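Local coordinates for protein phospho-2-dehydro-3-deoxyheptonate aldolase (Francisella tularensis, PDB 3TQK) that probably catalyses the stereospecific condensation of phosphoenolpyruvate with D-erythrose 4-phosphate to DAHP, the first step of chorismate biosynthesis, at residues V90-P95 with R121-L126; T146-A151 with L207-S212; A161-V164 with V168-E171. All blocks are in the same frame, centred on the assembly; numbering follows the deposited sequence.

Contact 1 (V90-P95 with R121-L126)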
loop_
_atom_site.group_PDB
_atom_site.type_symbol
_atom_site.label_atom_id
_atom_site.label_comp_id
_atom_site.label_asym_id
_atom_site.label_seq_id
_atom_site.Cartn_x
_atom_site.Cartn_y
_atom_site.Cartn_z
ATOM N N VAL A 90 9.697 -4.239 -18.176
ATOM C CA VAL A 90 10.820 -3.421 -17.738
ATOM C C VAL A 90 10.575 -3.001 -16.291
ATOM O O VAL A 90 10.114 -1.883 -16.027
ATOM C CB VAL A 90 11.007 -2.176 -18.651
ATOM C CG1 VAL A 90 12.385 -1.578 -18.453
ATOM C CG2 VAL A 90 10.796 -2.535 -20.121
ATOM N N TYR A 91 10.874 -3.910 -15.357
ATOM C CA TYR A 91 10.569 -3.700 -13.939
ATOM C C TYR A 91 11.766 -3.187 -13.162
ATOM O O TYR A 91 12.883 -3.654 -13.353
ATOM C CB TYR A 91 10.040 -4.978 -13.304
ATOM C CG TYR A 91 8.554 -5.169 -13.511
ATOM C CD1 TYR A 91 7.983 -5.038 -14.774
ATOM C CD2 TYR A 91 7.714 -5.468 -12.448
ATOM C CE1 TYR A 91 6.629 -5.207 -14.975
ATOM C CE2 TYR A 91 6.342 -5.647 -12.646
ATOM C CZ TYR A 91 5.810 -5.516 -13.918
ATOM O OH TYR A 91 4.456 -5.695 -14.136
ATOM N N PHE A 92 11.529 -2.228 -12.277
ATOM C CA PHE A 92 12.635 -1.555 -11.591
ATOM C C PHE A 92 12.626 -1.756 -10.074
ATOM O O PHE A 92 13.307 -1.034 -9.345
ATOM C CB PHE A 92 12.621 -0.064 -11.925
ATOM C CG PHE A 92 12.871 0.235 -13.374
ATOM C CD1 PHE A 92 14.066 -0.128 -13.969
ATOM C CD2 PHE A 92 11.904 0.868 -14.146
ATOM C CE1 PHE A 92 14.310 0.146 -15.306
ATOM C CE2 PHE A 92 12.148 1.149 -15.479
ATOM C CZ PHE A 92 13.349 0.784 -16.059
ATOM N N GLU A 93 11.881 -2.752 -9.607
ATOM C CA GLU A 93 11.733 -2.986 -8.175
ATOM C C GLU A 93 11.444 -4.468 -7.900
ATOM O O GLU A 93 10.701 -5.118 -8.633
ATOM C CB GLU A 93 10.620 -2.080 -7.620
ATOM C CG GLU A 93 10.631 -1.848 -6.100
ATOM C CD GLU A 93 9.539 -2.624 -5.342
ATOM O OE1 GLU A 93 9.039 -3.659 -5.853
ATOM O OE2 GLU A 93 9.176 -2.194 -4.222
ATOM N N LYS A 94 12.054 -4.990 -6.844
ATOM C CA LYS A 94 11.826 -6.359 -6.405
ATOM C C LYS A 94 11.199 -6.349 -5.005
ATOM O O LYS A 94 11.778 -5.794 -4.067
ATOM C CB LYS A 94 13.151 -7.123 -6.382
ATOM C CG LYS A 94 13.068 -8.558 -5.841
ATOM C CD LYS A 94 12.114 -9.435 -6.642
ATOM C CE LYS A 94 12.082 -10.848 -6.076
ATOM N NZ LYS A 94 11.361 -10.886 -4.795
ATOM N N PRO A 95 9.999 -6.937 -4.865
ATOM C CA PRO A 95 9.420 -7.128 -3.527
ATOM C C PRO A 95 10.288 -7.992 -2.610
ATOM O O PRO A 95 10.840 -9.014 -3.054
ATOM C CB PRO A 95 8.088 -7.846 -3.801
ATOM C CG PRO A 95 8.003 -8.038 -5.327
ATOM C CD PRO A 95 9.015 -7.154 -5.946
ATOM N N ARG A 121 17.231 8.273 -13.683
ATOM C CA ARG A 121 17.759 8.743 -14.953
ATOM C C ARG A 121 18.001 7.608 -15.926
ATOM O O ARG A 121 17.584 7.679 -17.082
ATOM C CB ARG A 121 19.055 9.511 -14.727
ATOM C CG ARG A 121 19.613 10.159 -15.976
ATOM C CD ARG A 121 20.908 10.896 -15.648
ATOM N NE ARG A 121 20.652 12.094 -14.857
ATOM C CZ ARG A 121 20.238 13.257 -15.354
ATOM N NH1 ARG A 121 20.009 13.415 -16.658
ATOM N NH2 ARG A 121 20.039 14.280 -14.536
ATOM N N LEU A 122 18.660 6.551 -15.466
ATOM C CA LEU A 122 18.909 5.394 -16.332
ATOM C C LEU A 122 17.619 4.605 -16.655
ATOM O O LEU A 122 17.499 4.016 -17.732
ATOM C CB LEU A 122 19.978 4.500 -15.709
ATOM C CG LEU A 122 21.358 5.160 -15.532
ATOM C CD1 LEU A 122 22.386 4.147 -15.025
ATOM C CD2 LEU A 122 21.865 5.803 -16.827
ATOM N N ALA A 123 16.657 4.616 -15.736
ATOM C CA ALA A 123 15.385 3.929 -15.949
ATOM C C ALA A 123 14.642 4.599 -17.091
ATOM O O ALA A 123 14.188 3.934 -18.031
ATOM C CB ALA A 123 14.531 3.928 -14.670
ATOM N N ARG A 124 14.534 5.921 -17.023
ATOM C CA ARG A 124 13.876 6.661 -18.078
ATOM C C ARG A 124 14.626 6.468 -19.386
ATOM O O ARG A 124 13.997 6.245 -20.419
ATOM C CB ARG A 124 13.789 8.147 -17.759
ATOM C CG ARG A 124 12.969 8.913 -18.791
ATOM C CD ARG A 124 12.995 10.409 -18.581
ATOM N NE ARG A 124 12.473 11.066 -19.770
ATOM C CZ ARG A 124 11.186 11.125 -20.082
ATOM N NH1 ARG A 124 10.263 10.603 -19.277
ATOM N NH2 ARG A 124 10.818 11.711 -21.207
ATOM N N ASN A 125 15.956 6.561 -19.345
ATOM C CA ASN A 125 16.754 6.436 -20.567
ATOM C C ASN A 125 16.603 5.054 -21.195
ATOM O O ASN A 125 16.585 4.925 -22.417
ATOM C CB ASN A 125 18.245 6.780 -20.337
ATOM C CG ASN A 125 18.892 7.455 -21.557
ATOM O OD1 ASN A 125 18.520 7.187 -22.690
ATOM N ND2 ASN A 125 19.851 8.343 -21.317
ATOM N N LEU A 126 16.473 4.026 -20.366
ATOM C CA LEU A 126 16.214 2.680 -20.878
ATOM C C LEU A 126 14.855 2.613 -21.594
ATOM O O LEU A 126 14.742 2.110 -22.718
ATOM C CB LEU A 126 16.260 1.652 -19.743
ATOM C CG LEU A 126 15.984 0.199 -20.129
ATOM C CD1 LEU A 126 16.903 -0.271 -21.265
ATOM C CD2 LEU A 126 16.129 -0.679 -18.903
#

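Contact 2 (T146-A151 with L207-S212)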
loop_
_atom_site.group_PDB
_atom_site.type_symbol
_atom_site.label_atom_id
_atom_site.label_comp_id
_atom_site.label_asym_id
_atom_site.label_seq_id
_atom_site.Cartn_x
_atom_site.Cartn_y
_atom_site.Cartn_z
ATOM N N THR A 146 7.727 8.272 -8.457
ATOM C CA THR A 146 8.471 7.721 -9.595
ATOM C C THR A 146 7.735 7.804 -10.933
ATOM O O THR A 146 8.365 8.049 -11.954
ATOM C CB THR A 146 8.949 6.258 -9.348
ATOM O OG1 THR A 146 7.825 5.407 -9.080
ATOM C CG2 THR A 146 9.921 6.191 -8.156
ATOM N N PRO A 147 6.404 7.629 -10.947
ATOM C CA PRO A 147 5.737 7.617 -12.251
ATOM C C PRO A 147 5.893 8.856 -13.116
ATOM O O PRO A 147 5.874 8.745 -14.336
ATOM C CB PRO A 147 4.266 7.435 -11.881
ATOM C CG PRO A 147 4.301 6.730 -10.585
ATOM C CD PRO A 147 5.448 7.335 -9.862
ATOM N N GLN A 148 6.041 10.028 -12.505
ATOM C CA GLN A 148 6.226 11.267 -13.259
ATOM C C GLN A 148 7.486 11.237 -14.114
ATOM O O GLN A 148 7.581 11.963 -15.101
ATOM C CB GLN A 148 6.280 12.469 -12.311
ATOM C CG GLN A 148 4.941 12.785 -11.638
ATOM C CD GLN A 148 3.903 13.415 -12.589
ATOM O OE1 GLN A 148 4.066 13.428 -13.824
ATOM N NE2 GLN A 148 2.830 13.945 -12.008
ATOM N N TYR A 149 8.439 10.379 -13.749
ATOM C CA TYR A 149 9.680 10.262 -14.485
ATOM C C TYR A 149 9.586 9.463 -15.780
ATOM O O TYR A 149 10.486 9.563 -16.617
ATOM C CB TYR A 149 10.774 9.670 -13.583
ATOM C CG TYR A 149 11.169 10.604 -12.475
ATOM C CD1 TYR A 149 10.390 10.726 -11.336
ATOM C CD2 TYR A 149 12.305 11.393 -12.581
ATOM C CE1 TYR A 149 10.733 11.600 -10.320
ATOM C CE2 TYR A 149 12.672 12.276 -11.561
ATOM C CZ TYR A 149 11.879 12.375 -10.441
ATOM O OH TYR A 149 12.224 13.230 -9.436
ATOM N N PHE A 150 8.533 8.668 -15.964
ATOM C CA PHE A 150 8.441 7.846 -17.179
ATOM C C PHE A 150 7.059 7.310 -17.588
ATOM O O PHE A 150 6.970 6.482 -18.500
ATOM C CB PHE A 150 9.424 6.665 -17.077
ATOM C CG PHE A 150 9.343 5.899 -15.780
ATOM C CD1 PHE A 150 10.372 5.954 -14.866
ATOM C CD2 PHE A 150 8.243 5.124 -15.480
ATOM C CE1 PHE A 150 10.305 5.251 -13.671
ATOM C CE2 PHE A 150 8.183 4.424 -14.288
ATOM C CZ PHE A 150 9.222 4.496 -13.390
ATOM N N ALA A 151 5.988 7.776 -16.964
ATOM C CA ALA A 151 4.650 7.182 -17.204
ATOM C C ALA A 151 4.158 7.320 -18.653
ATOM O O ALA A 151 3.335 6.520 -19.101
ATOM C CB ALA A 151 3.614 7.777 -16.243
ATOM N N LEU A 207 -3.543 13.164 -3.170
ATOM C CA LEU A 207 -2.277 13.845 -3.106
ATOM C C LEU A 207 -1.212 13.094 -3.902
ATOM O O LEU A 207 -1.041 11.872 -3.741
ATOM C CB LEU A 207 -1.870 14.003 -1.656
ATOM C CG LEU A 207 -2.882 14.792 -0.821
ATOM C CD1 LEU A 207 -2.527 14.707 0.663
ATOM C CD2 LEU A 207 -2.976 16.241 -1.291
ATOM N N SER A 208 -0.521 13.821 -4.778
ATOM C CA SER A 208 0.515 13.249 -5.627
ATOM C C SER A 208 1.571 14.308 -5.843
ATOM O O SER A 208 1.643 15.267 -5.076
ATOM C CB SER A 208 -0.059 12.784 -6.966
ATOM O OG SER A 208 0.870 11.952 -7.667
ATOM N N THR A 209 2.400 14.131 -6.867
ATOM C CA THR A 209 3.495 15.052 -7.130
ATOM C C THR A 209 3.528 15.455 -8.604
ATOM O O THR A 209 3.088 14.696 -9.473
ATOM C CB THR A 209 4.884 14.468 -6.683
ATOM O OG1 THR A 209 5.203 13.294 -7.448
ATOM C CG2 THR A 209 4.875 14.118 -5.181
ATOM N N THR A 210 4.037 16.659 -8.860
ATOM C CA THR A 210 4.118 17.227 -10.196
ATOM C C THR A 210 5.465 16.929 -10.853
ATOM O O THR A 210 6.402 16.456 -10.216
ATOM C CB THR A 210 3.994 18.754 -10.140
ATOM O OG1 THR A 210 5.144 19.276 -9.467
ATOM C CG2 THR A 210 2.714 19.201 -9.418
ATOM N N LYS A 211 5.583 17.254 -12.131
ATOM C CA LYS A 211 6.857 17.073 -12.828
ATOM C C LYS A 211 7.900 18.058 -12.311
ATOM O O LYS A 211 9.094 17.801 -12.409
ATOM C CB LYS A 211 6.674 17.185 -14.347
ATOM C CG LYS A 211 6.012 15.939 -14.945
ATOM C CD LYS A 211 5.610 16.135 -16.395
ATOM C CE LYS A 211 4.887 14.914 -16.955
ATOM N NZ LYS A 211 3.578 14.606 -16.313
ATOM N N SER A 212 7.450 19.181 -11.752
ATOM C CA SER A 212 8.373 20.140 -11.138
ATOM C C SER A 212 8.900 19.691 -9.767
ATOM O O SER A 212 9.664 20.407 -9.156
ATOM C CB SER A 212 7.705 21.515 -10.989
ATOM O OG SER A 212 6.659 21.456 -10.031
#

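Contact 3 (A161-V164 with V168-E171)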
loop_
_atom_site.group_PDB
_atom_site.type_symbol
_atom_site.label_atom_id
_atom_site.label_comp_id
_atom_site.label_asym_id
_atom_site.label_seq_id
_atom_site.Cartn_x
_atom_site.Cartn_y
_atom_site.Cartn_z
ATOM N N ALA A 161 0.777 -7.306 -6.041
ATOM C CA ALA A 161 -0.050 -8.038 -5.090
ATOM C C ALA A 161 -0.054 -7.388 -3.705
ATOM O O ALA A 161 -1.049 -7.452 -2.984
ATOM C CB ALA A 161 0.437 -9.487 -4.976
ATOM N N ARG A 162 1.073 -6.782 -3.344
ATOM C CA ARG A 162 1.253 -6.215 -2.028
ATOM C C ARG A 162 0.581 -4.851 -1.833
ATOM O O ARG A 162 0.438 -4.406 -0.683
ATOM C CB ARG A 162 2.747 -6.133 -1.703
ATOM C CG ARG A 162 3.324 -7.490 -1.334
ATOM C CD ARG A 162 4.799 -7.463 -1.049
ATOM N NE ARG A 162 5.181 -6.419 -0.088
ATOM C CZ ARG A 162 6.351 -6.372 0.549
ATOM N NH1 ARG A 162 7.265 -7.323 0.359
ATOM N NH2 ARG A 162 6.606 -5.378 1.400
ATOM N N THR A 163 0.178 -4.202 -2.934
ATOM C CA THR A 163 -0.445 -2.881 -2.874
ATOM C C THR A 163 -1.863 -2.849 -3.474
ATOM O O THR A 163 -2.424 -1.773 -3.677
ATOM C CB THR A 163 0.443 -1.829 -3.552
ATOM O OG1 THR A 163 0.909 -2.333 -4.801
ATOM C CG2 THR A 163 1.647 -1.506 -2.677
ATOM N N VAL A 164 -2.453 -4.029 -3.691
ATOM C CA VAL A 164 -3.746 -4.146 -4.352
ATOM C C VAL A 164 -4.890 -3.610 -3.481
ATOM O O VAL A 164 -5.895 -3.141 -4.008
ATOM C CB VAL A 164 -4.049 -5.622 -4.778
ATOM C CG1 VAL A 164 -4.285 -6.500 -3.568
ATOM C CG2 VAL A 164 -5.265 -5.668 -5.718
ATOM N N VAL A 168 -4.076 4.600 -2.159
ATOM C CA VAL A 168 -3.407 5.573 -3.028
ATOM C C VAL A 168 -3.019 4.920 -4.356
ATOM O O VAL A 168 -2.928 5.603 -5.373
ATOM C CB VAL A 168 -2.176 6.254 -2.361
ATOM C CG1 VAL A 168 -1.581 7.352 -3.288
ATOM C CG2 VAL A 168 -2.579 6.891 -1.022
ATOM N N HIS A 169 -2.821 3.600 -4.346
ATOM C CA HIS A 169 -2.506 2.880 -5.573
ATOM C C HIS A 169 -3.705 2.769 -6.526
ATOM O O HIS A 169 -3.551 2.915 -7.744
ATOM C CB HIS A 169 -1.880 1.522 -5.255
ATOM C CG HIS A 169 -0.499 1.649 -4.695
ATOM N ND1 HIS A 169 -0.262 1.898 -3.357
ATOM C CD2 HIS A 169 0.710 1.664 -5.305
ATOM C CE1 HIS A 169 1.042 2.009 -3.163
ATOM N NE2 HIS A 169 1.654 1.870 -4.328
ATOM N N ARG A 170 -4.896 2.549 -5.971
ATOM C CA ARG A 170 -6.118 2.604 -6.769
ATOM C C ARG A 170 -6.312 4.031 -7.315
ATOM O O ARG A 170 -6.591 4.230 -8.491
ATOM C CB ARG A 170 -7.309 2.155 -5.926
ATOM C CG ARG A 170 -7.192 0.721 -5.433
ATOM C CD ARG A 170 -8.127 0.422 -4.262
ATOM N NE ARG A 170 -8.140 -1.012 -3.959
ATOM C CZ ARG A 170 -9.135 -1.657 -3.362
ATOM N NH1 ARG A 170 -10.211 -1.008 -2.960
ATOM N NH2 ARG A 170 -9.047 -2.961 -3.145
ATOM N N GLU A 171 -6.095 5.027 -6.474
ATOM C CA GLU A 171 -6.225 6.425 -6.897
ATOM C C GLU A 171 -5.232 6.797 -7.991
ATOM O O GLU A 171 -5.584 7.446 -8.991
ATOM C CB GLU A 171 -6.014 7.325 -5.694
ATOM C CG GLU A 171 -7.113 7.163 -4.637
ATOM C CD GLU A 171 -6.791 7.836 -3.329
ATOM O OE1 GLU A 171 -5.613 8.129 -3.041
ATOM O OE2 GLU A 171 -7.737 8.072 -2.572
#

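Contact 1 (V90-P95 with R121-L126)
Phe92 lays one face of its ring against Ala123. The bond from CA to CB of Phe92 already points at helix 116-132; with CG anti to the carbonyl carbon (chi1 -64°), the ring runs on to the helix. Phe92 CD1 and CD2, nearer the root of the ring, both stand 4.1 Å from Ala123 CB. Farther out CE2 is closer, and Phe92 CZ at the far end comes to 3.6 Å of Ala123 CB. The methyl therefore sits almost over the middle of the ring, a CH-pi contact with Ala123 CB 3.7 Å from the centroid of the Phe92 ring and 14° off the normal. This is beta-alpha packing of the TIM barrel: Val90 follows directly on barrel strand 84-89, and the loop it begins folds back on the helix that leads to the next strand, 137-140. At the ring edge, close to its plane, Leu126 CD2 lies 4.1 Å from Phe92 CE1. Leu126 CD2 also meets Val90 CG1 at 3.9 Å, so one methyl of Leu126 touches Val90 and Phe92 alike. Leu127 and Leu130, farther along the helix, also pack on Val90, while Thr139 of strand 137-140 touches Phe92.

Contact 2 (T146-A151 with L207-S212)
Gln148 uses both ends of its amide to hold the segment 207-212: NE2 donates a hydrogen bond to Thr209 O, and OE1 accepts one from Lys211 NZ. The glutamine reaches them by a folded route. Its CG stands anti to the carbonyl carbon, beside the backbone N, and a second bend at chi2 (-73°) lets CG and NE2 both come to Thr209 O. Gln148 CG lies 3.4 Å from Thr209 O, and Gln148 NE2 closes on that same oxygen at 2.7 Å. The bond lies in the carbonyl plane of Thr209, but the oxygen is tilted 21° out of the amide plane of Gln148, and the N-H...O angle is 147°, so the bond is short yet not straight.

Lys211 comes from the other end of the amide. Its chain is extended as far as CE and bends at its last torsion, swinging Lys211 NZ in to Gln148 OE1 at 2.8 Å, within the plane of the amide carbonyl. The two side chains cross at about a right angle, and Lys211 CG also rests 3.4 Å from Gln148 OE1.

The contact joins the loop between barrel strands 137-140 and 156-159 to the end of strand 205-209, which pairs with 215-220 in a two-stranded antiparallel hairpin. Phe218 of the partner strand packs against Gln148. Thr209 turns its own hydroxyl to Val144 O, and Thr215 of the second subunit packs on Thr209.

With a donor at one end and an acceptor at the other, the amide has its flip settled by its partners: turning it over would set NE2 against the lysine nitrogen and OE1 against the Thr209 carbonyl. The nearby ammonium would probably polarise the amide, making NE2 a somewhat stronger donor.

Contact 3 (A161-V164 with V168-E171)
Thr163 packs over the ring of His169 where the loop leaving strand 156-159 of the TIM barrel turns into helix 167-173, a local beta-alpha connection. Both CB bonds point across the gap. Thr163 CB stands 3.7 Å from the centroid of the His169 imidazole and only 5° off its normal, a CH-pi contact centred on one face. The methyl leans toward the outer part of the ring: Thr163 CG2 approaches His169 CE1 to 3.6 Å. On the inner side His169 CB lies 3.7 Å from Thr163 O, so the threonine backbone is also part of the packing. With OG1 between the backbone N and the carbonyl carbon (chi1 46°), the hydroxyl has a weak hydrogen bond to Gly160 O, and CG2 is left to meet the ring.

Both ring nitrogens of His169 are engaged nearby, ND1 with Ser166 OG and NE2 with Leu142 O. These two bonds, at different corners of the imidazole, would fix the rotation of the ring, with one face turned to Thr163.

The CB of Val164 points away from helix 167-173, its side chain touches Val192 of helix 191-200, and the carbonyl makes the contact instead. Arg170 runs out extended from CG to NE and brings the edge of its guanidinium to that oxygen. Arg170 NH1 bonds to Thr97 O of the second subunit, so one flat group links the loop, the helix and the dimer partner. The grip on Val164 is side-on and converges on a single atom: Val164 O accepts from Arg170 NE at 3.1 Å and from Arg170 NH2 at 3.3 Å, lying close to the guanidinium plane.

How the contacts relate
From the N terminus, contact 1 comes first, closing the long connection between strand 84-89 and helix 116-132 before either of the others begins. Contact 2 opens after strand 137-140 and closes at 207-212, joining the hairpin of 205-209 and 215-220 to the loop after strand 137-140. Contact 3 is nested within that span as a short local closure between strand 156-159 and helix 167-173. Contacts 1 and 2 meet directly, through a probable hydrogen bond from Arg124 to Tyr149 O, and contacts 1 and 3 brush where Pro95 packs on Arg162. Contacts 2 and 3 do not touch, but each has residues that meet the second subunit.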